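Local coordinates for protein agglutinin alpha chain (Maclura pomifera, PDB 3LM1) that binds D-galactose as a lectin and recognises the T-antigen disaccharide Gal-beta1,3-GalNAc, at the 4-nitrophenyl 2-acetamido-2-deoxy-beta-D-glucopyranoside site. Residues are numbered along the deposited sequence; one frame, centred on the assembly and turned at random.

The 4-nitrophenyl 2-acetamido-2-deoxy-beta-D-glucopyranoside site. Residues 1, 47, 76, 78, 80, 121-123, 125. With LEC (4-nitrophenyl 2-acetamido-2-deoxy-beta-D-glucopyranoside), chain B.
This is the sugar-binding pocket of a jacalin-type lectin. It holds LEC, the p-nitrophenyl-GalNAc of the complex. As modelled, O4 and the glycosidic O1 are both axial, as in an alpha-galactoside, although the ligand name says beta-gluco.

Tyr122 carries the aglycone. Its CG lies roughly anti to the carbonyl carbon, turned off the staggered position (chi1 -93°). CB sits 3.5 Å above the centre of the Trp123 ring plane. CG and CD1 lie against LEC C6'. CD2 comes within 3.5 Å of LEC C5', and CE2 spans C5' and C4'. CZ lies 3.5 Å from LEC C4', and the phenol OH reaches over the C3'-C4' edge. The Tyr122 ring and the nitrophenyl ring of LEC stack face to face, 9° from parallel. Across from Tyr122, Tyr78 CE1 touches C6', while sugar C5 lies over the Tyr78 ring, offset toward its rim.

The sugar is gripped by polar groups. Asp125 OD1 takes two hydroxyl donors. LEC O6 meets its syn lone pair, and LEC O4 comes from 30° above the carboxylate plane at 2.6 Å from OD1. The N-terminal amine, Gly1 N, bonds O4 at 3.0 Å and also O3. Its likely positive charge would help keep the nearby Asp125 carboxylate ionised. Backbone amides hold the ring oxygen and the hydroxymethyl group: Tyr122 N donates to O5 at 3.1 Å, and Trp123 N to O6 at 2.9 Å, both nearly straight.

Glu76 OE1 lies 2.7 Å from nitro O2'. Both normally only accept, so this is a clash rather than a bond.

The pocket binds the galactose-type sugar; its grip on axial O4 probably underlies the galactose specificity, while bonds to O3 and O6 add hold.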
loop_
_atom_site.group_PDB
_atom_site.type_symbol
_atom_site.label_atom_id
_atom_site.label_comp_id
_atom_site.label_asym_id
_atom_site.label_seq_id
_atom_site.Cartn_x
_atom_site.Cartn_y
_atom_site.Cartn_z
ATOM N N GLY A 1 -5.343 31.129 -5.307
ATOM C CA GLY A 1 -6.685 30.672 -4.839
ATOM C C GLY A 1 -6.620 30.058 -3.452
ATOM O O GLY A 1 -5.593 30.133 -2.784
ATOM N N PHE A 47 -14.590 31.635 -6.715
ATOM C CA PHE A 47 -14.813 32.963 -6.157
ATOM C C PHE A 47 -15.950 33.664 -6.897
ATOM O O PHE A 47 -16.526 34.622 -6.381
ATOM C CB PHE A 47 -13.567 33.848 -6.301
ATOM C CG PHE A 47 -12.409 33.452 -5.425
ATOM C CD1 PHE A 47 -11.216 34.171 -5.489
ATOM C CD2 PHE A 47 -12.490 32.365 -4.559
ATOM C CE1 PHE A 47 -10.115 33.815 -4.706
ATOM C CE2 PHE A 47 -11.392 31.998 -3.768
ATOM C CZ PHE A 47 -10.203 32.724 -3.844
ATOM N N GLU A 76 -7.104 35.315 -18.092
ATOM C CA GLU A 76 -6.860 36.547 -17.356
ATOM C C GLU A 76 -5.457 36.506 -16.764
ATOM O O GLU A 76 -5.219 37.026 -15.676
ATOM C CB GLU A 76 -7.894 36.710 -16.245
ATOM C CG GLU A 76 -9.316 36.706 -16.761
ATOM C CD GLU A 76 -9.773 38.073 -17.222
ATOM O OE1 GLU A 76 -10.307 38.821 -16.381
ATOM O OE2 GLU A 76 -9.596 38.413 -18.408
ATOM N N TYR A 78 -3.817 33.990 -15.534
ATOM C CA TYR A 78 -3.587 32.898 -14.592
ATOM C C TYR A 78 -3.625 31.531 -15.265
ATOM O O TYR A 78 -4.486 31.263 -16.109
ATOM C CB TYR A 78 -4.635 32.919 -13.466
ATOM C CG TYR A 78 -4.671 34.191 -12.642
ATOM C CD1 TYR A 78 -5.467 35.274 -13.025
ATOM C CD2 TYR A 78 -3.915 34.309 -11.476
ATOM C CE1 TYR A 78 -5.508 36.441 -12.262
ATOM C CE2 TYR A 78 -3.951 35.473 -10.703
ATOM C CZ TYR A 78 -4.751 36.532 -11.104
ATOM O OH TYR A 78 -4.809 37.667 -10.340
ATOM N N VAL A 80 -4.609 27.971 -15.229
ATOM C CA VAL A 80 -5.624 27.187 -14.547
ATOM C C VAL A 80 -6.077 25.979 -15.382
ATOM O O VAL A 80 -5.735 25.862 -16.566
ATOM C CB VAL A 80 -6.867 28.055 -14.278
ATOM C CG1 VAL A 80 -6.512 29.252 -13.388
ATOM C CG2 VAL A 80 -7.423 28.552 -15.605
ATOM N N GLY A 121 -9.526 29.446 -7.158
ATOM C CA GLY A 121 -9.716 30.879 -7.009
ATOM C C GLY A 121 -10.957 31.135 -7.839
ATOM O O GLY A 121 -12.030 30.621 -7.515
ATOM N N TYR A 122 -10.819 31.910 -8.907
ATOM C CA TYR A 122 -11.952 32.150 -9.797
ATOM C C TYR A 122 -12.166 30.795 -10.470
ATOM O O TYR A 122 -13.297 30.378 -10.718
ATOM C CB TYR A 122 -11.605 33.196 -10.869
ATOM C CG TYR A 122 -11.956 34.625 -10.516
ATOM C CD1 TYR A 122 -11.648 35.158 -9.265
ATOM C CD2 TYR A 122 -12.528 35.469 -11.472
ATOM C CE1 TYR A 122 -11.893 36.499 -8.974
ATOM C CE2 TYR A 122 -12.779 36.807 -11.194
ATOM C CZ TYR A 122 -12.458 37.316 -9.945
ATOM O OH TYR A 122 -12.699 38.638 -9.670
ATOM N N TRP A 123 -11.055 30.109 -10.734
ATOM C CA TRP A 123 -11.080 28.811 -11.389
ATOM C C TRP A 123 -10.168 27.801 -10.701
ATOM O O TRP A 123 -9.397 28.152 -9.806
ATOM C CB TRP A 123 -10.659 28.987 -12.852
ATOM C CG TRP A 123 -11.468 30.043 -13.552
ATOM C CD1 TRP A 123 -12.793 29.976 -13.885
ATOM C CD2 TRP A 123 -11.040 31.368 -13.895
ATOM N NE1 TRP A 123 -13.214 31.179 -14.406
ATOM C CE2 TRP A 123 -12.155 32.049 -14.419
ATOM C CE3 TRP A 123 -9.811 32.040 -13.797
ATOM C CZ2 TRP A 123 -12.087 33.384 -14.848
ATOM C CZ3 TRP A 123 -9.742 33.364 -14.224
ATOM C CH2 TRP A 123 -10.873 34.022 -14.741
ATOM N N ASP A 125 -7.155 26.146 -9.970
ATOM C CA ASP A 125 -5.759 26.492 -10.254
ATOM C C ASP A 125 -4.931 25.262 -10.561
ATOM O O ASP A 125 -4.133 25.256 -11.492
ATOM C CB ASP A 125 -5.141 27.220 -9.062
ATOM C CG ASP A 125 -5.968 28.399 -8.619
ATOM O OD1 ASP A 125 -6.230 29.290 -9.460
ATOM O OD2 ASP A 125 -6.359 28.432 -7.435
HETATM C C8 LEC B . -6.015 36.444 -4.208
HETATM C C7 LEC B . -6.358 35.224 -5.052
HETATM O O7 LEC B . -6.561 34.133 -4.492
HETATM N N2 LEC B . -6.436 35.347 -6.390
HETATM C C2 LEC B . -6.758 34.220 -7.261
HETATM C C3 LEC B . -5.505 33.714 -8.032
HETATM O O3 LEC B . -4.482 33.319 -7.102
HETATM C C4 LEC B . -5.901 32.526 -8.932
HETATM O O4 LEC B . -6.386 31.485 -8.081
HETATM C C5 LEC B . -7.008 32.984 -9.927
HETATM C C6 LEC B . -7.447 31.831 -10.864
HETATM O O6 LEC B . -8.334 30.938 -10.210
HETATM O O5 LEC B . -8.170 33.498 -9.179
HETATM C C1 LEC B . -7.850 34.623 -8.267
HETATM O O1 LEC B . -7.420 35.739 -9.046
HETATM C "C1'" LEC B . -8.139 36.554 -9.971
HETATM C "C2'" LEC B . -8.329 37.939 -9.704
HETATM C "C3'" LEC B . -9.045 38.740 -10.624
HETATM C "C4'" LEC B . -9.577 38.167 -11.829
HETATM N "N1'" LEC B . -10.290 38.959 -12.738
HETATM O "O2'" LEC B . -10.761 38.459 -13.792
HETATM O "O1'" LEC B . -10.472 40.172 -12.504
HETATM C "C5'" LEC B . -9.385 36.785 -12.093
HETATM C "C6'" LEC B . -8.668 35.978 -11.169
#